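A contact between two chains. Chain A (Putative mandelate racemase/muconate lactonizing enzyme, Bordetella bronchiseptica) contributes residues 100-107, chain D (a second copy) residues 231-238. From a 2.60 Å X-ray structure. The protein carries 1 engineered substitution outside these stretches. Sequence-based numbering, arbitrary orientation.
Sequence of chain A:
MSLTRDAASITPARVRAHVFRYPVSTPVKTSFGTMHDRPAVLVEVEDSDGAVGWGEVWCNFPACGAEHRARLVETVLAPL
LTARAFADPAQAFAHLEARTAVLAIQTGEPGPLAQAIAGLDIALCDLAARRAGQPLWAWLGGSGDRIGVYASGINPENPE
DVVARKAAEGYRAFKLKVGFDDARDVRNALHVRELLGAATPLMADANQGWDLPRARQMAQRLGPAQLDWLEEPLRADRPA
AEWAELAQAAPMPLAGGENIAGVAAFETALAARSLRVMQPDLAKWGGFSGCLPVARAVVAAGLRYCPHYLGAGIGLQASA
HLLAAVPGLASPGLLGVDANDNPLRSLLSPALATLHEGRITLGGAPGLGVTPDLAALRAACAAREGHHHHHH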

# COMPACT_ATOMS: atom_id res chain seq x y z
N THR A 100 -5.54 3.11 -12.53
CA THR A 100 -5.51 2.49 -11.20
C THR A 100 -5.19 3.52 -10.13
O THR A 100 -5.09 3.19 -8.95
CB THR A 100 -4.45 1.34 -11.08
OG1 THR A 100 -3.13 1.86 -11.27
CG2 THR A 100 -4.74 0.27 -12.10
N ALA A 101 -5.02 4.77 -10.55
CA ALA A 101 -4.68 5.85 -9.63
C ALA A 101 -5.69 5.96 -8.49
O ALA A 101 -5.32 6.09 -7.33
CB ALA A 101 -4.59 7.16 -10.38
N VAL A 102 -6.97 5.90 -8.82
CA VAL A 102 -8.02 5.99 -7.82
C VAL A 102 -8.10 4.76 -6.94
O VAL A 102 -8.38 4.86 -5.74
CB VAL A 102 -9.39 6.24 -8.47
CG1 VAL A 102 -10.51 5.85 -7.52
CG2 VAL A 102 -9.50 7.71 -8.85
N LEU A 103 -7.86 3.59 -7.52
CA LEU A 103 -7.90 2.36 -6.75
C LEU A 103 -6.74 2.36 -5.74
O LEU A 103 -6.84 1.78 -4.66
CB LEU A 103 -7.79 1.17 -7.70
CG LEU A 103 -7.65 -0.20 -7.03
CD1 LEU A 103 -8.94 -0.53 -6.29
CD2 LEU A 103 -7.30 -1.25 -8.08
N ALA A 104 -5.64 3.01 -6.10
CA ALA A 104 -4.48 3.08 -5.20
C ALA A 104 -4.89 3.87 -3.97
O ALA A 104 -4.61 3.48 -2.83
CB ALA A 104 -3.33 3.76 -5.90
N ILE A 105 -5.56 5.00 -4.19
CA ILE A 105 -6.02 5.83 -3.10
C ILE A 105 -6.97 5.06 -2.19
O ILE A 105 -6.73 4.95 -0.98
CB ILE A 105 -6.72 7.09 -3.65
CG1 ILE A 105 -5.69 8.03 -4.29
CG2 ILE A 105 -7.48 7.81 -2.52
CD1 ILE A 105 -6.30 9.21 -5.04
N GLN A 106 -8.03 4.51 -2.77
CA GLN A 106 -9.04 3.76 -2.03
C GLN A 106 -8.50 2.65 -1.16
O GLN A 106 -9.07 2.34 -0.13
CB GLN A 106 -10.06 3.16 -3.00
CG GLN A 106 -11.36 3.94 -3.12
CD GLN A 106 -12.33 3.66 -1.98
OE1 GLN A 106 -12.91 2.57 -1.89
NE2 GLN A 106 -12.50 4.64 -1.09
N THR A 107 -7.39 2.06 -1.57
CA THR A 107 -6.85 0.94 -0.84
C THR A 107 -5.53 1.19 -0.13
O THR A 107 -5.14 0.43 0.76
CB THR A 107 -6.65 -0.25 -1.78
OG1 THR A 107 -5.66 0.08 -2.75
CG2 THR A 107 -7.95 -0.54 -2.53
N GLU D 231 -20.43 14.01 -0.53
CA GLU D 231 -19.27 13.19 -0.20
C GLU D 231 -18.23 13.04 -1.33
O GLU D 231 -18.58 12.95 -2.51
CB GLU D 231 -19.76 11.82 0.28
CG GLU D 231 -18.79 11.08 1.17
CD GLU D 231 -19.38 9.80 1.72
OE1 GLU D 231 -20.49 9.85 2.29
OE2 GLU D 231 -18.73 8.74 1.56
N GLU D 232 -16.96 13.00 -0.93
CA GLU D 232 -15.80 12.86 -1.84
C GLU D 232 -15.99 13.35 -3.28
O GLU D 232 -15.78 12.60 -4.22
CB GLU D 232 -15.34 11.39 -1.89
CG GLU D 232 -14.97 10.75 -0.55
CD GLU D 232 -14.31 9.38 -0.73
OE1 GLU D 232 -13.07 9.33 -0.89
OE2 GLU D 232 -15.03 8.34 -0.73
N PRO D 233 -16.37 14.63 -3.48
CA PRO D 233 -16.56 15.11 -4.85
C PRO D 233 -15.27 15.07 -5.67
O PRO D 233 -15.30 15.03 -6.90
CB PRO D 233 -17.07 16.54 -4.64
CG PRO D 233 -16.37 16.95 -3.39
CD PRO D 233 -16.55 15.73 -2.51
N LEU D 234 -14.13 15.05 -4.99
CA LEU D 234 -12.85 15.01 -5.66
C LEU D 234 -11.99 13.86 -5.12
O LEU D 234 -12.38 13.19 -4.17
CB LEU D 234 -12.10 16.32 -5.44
CG LEU D 234 -12.83 17.62 -5.76
CD1 LEU D 234 -12.00 18.79 -5.22
CD2 LEU D 234 -13.05 17.74 -7.26
N ARG D 235 -10.84 13.65 -5.73
CA ARG D 235 -9.94 12.62 -5.26
C ARG D 235 -9.29 13.17 -3.99
O ARG D 235 -8.96 14.35 -3.93
CB ARG D 235 -8.85 12.32 -6.29
CG ARG D 235 -9.38 11.78 -7.60
CD ARG D 235 -8.24 11.27 -8.45
NE ARG D 235 -8.70 10.76 -9.74
CZ ARG D 235 -7.91 10.20 -10.65
NH1 ARG D 235 -6.61 10.08 -10.41
NH2 ARG D 235 -8.43 9.77 -11.79
N ALA D 236 -9.10 12.32 -2.99
CA ALA D 236 -8.47 12.75 -1.74
C ALA D 236 -7.07 13.26 -2.05
O ALA D 236 -6.46 13.95 -1.24
CB ALA D 236 -8.41 11.59 -0.77
N ASP D 237 -6.60 12.91 -3.24
CA ASP D 237 -5.29 13.26 -3.79
C ASP D 237 -5.15 14.74 -4.13
O ASP D 237 -4.08 15.32 -3.97
CB ASP D 237 -5.06 12.46 -5.07
CG ASP D 237 -3.66 11.91 -5.19
OD1 ASP D 237 -2.87 12.11 -4.24
OD2 ASP D 237 -3.35 11.28 -6.23
N ARG D 238 -6.24 15.33 -4.62
CA ARG D 238 -6.28 16.73 -5.03
C ARG D 238 -5.66 17.70 -4.02
O ARG D 238 -5.71 17.46 -2.81
CB ARG D 238 -7.72 17.13 -5.30
CG ARG D 238 -8.40 16.32 -6.38
CD ARG D 238 -7.98 16.80 -7.74
NE ARG D 238 -6.62 16.39 -8.09
CZ ARG D 238 -5.85 17.03 -8.96
NH1 ARG D 238 -6.28 18.12 -9.57
NH2 ARG D 238 -4.64 16.56 -9.24

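The contact joins one side of a short helix in chain A to an irregular loop in chain D, and no hydrogen bond crosses between them. What holds the two stretches together is packing, centred on I105(A) and R235(D), with V102(A) next in covered area.

I105(A) is the most covered residue. Its CA-to-CB bond points toward chain D, and the branched side chain reaches three consecutive loop residues: CD1 lies 3.5 Å from CB of D237(D) and 4.2 Å from CB of R235(D), while CG2 lies 4.3 Å from CB of A236(D). Isoleucine suits this position because its two arms, CG2 and the longer CG1-CD1, can touch separate parts of a curved surface. That surface is shaped by a type I turn from R235(D) to R238(D), closed by the backbone hydrogen bond from N of R238(D) to O of R235(D), 3.0 Å. The closest atom of D237(D) to CD1 of I105(A) is CB, although OD2 lies only 3.8 Å away.

R235(D) runs toward the start of the helix. With chi2, chi3 and chi4 all near 180°, the chain is extended and carries its guanidinium past V102(A) and A101(A). CG2 of V102(A) sits over one face of the guanidinium, 3.3 Å from NE, and CB of A101(A) approaches NH1 at 3.6 Å. The flat face of a guanidinium accepts an aliphatic group well, since its N-H bonds lie in the plane and point elsewhere. Arginine offers an aliphatic stem, which I105(A) and V102(A) both approach, and a planar end, which V102(A) covers. The methyl of A101(A) points toward chain D and adds a small apolar contact to that end.

NE2 of Q106(A) and OE2 of E232(D) are 4.5 Å apart, too far for a bond; NE2 is satisfied elsewhere in the structure.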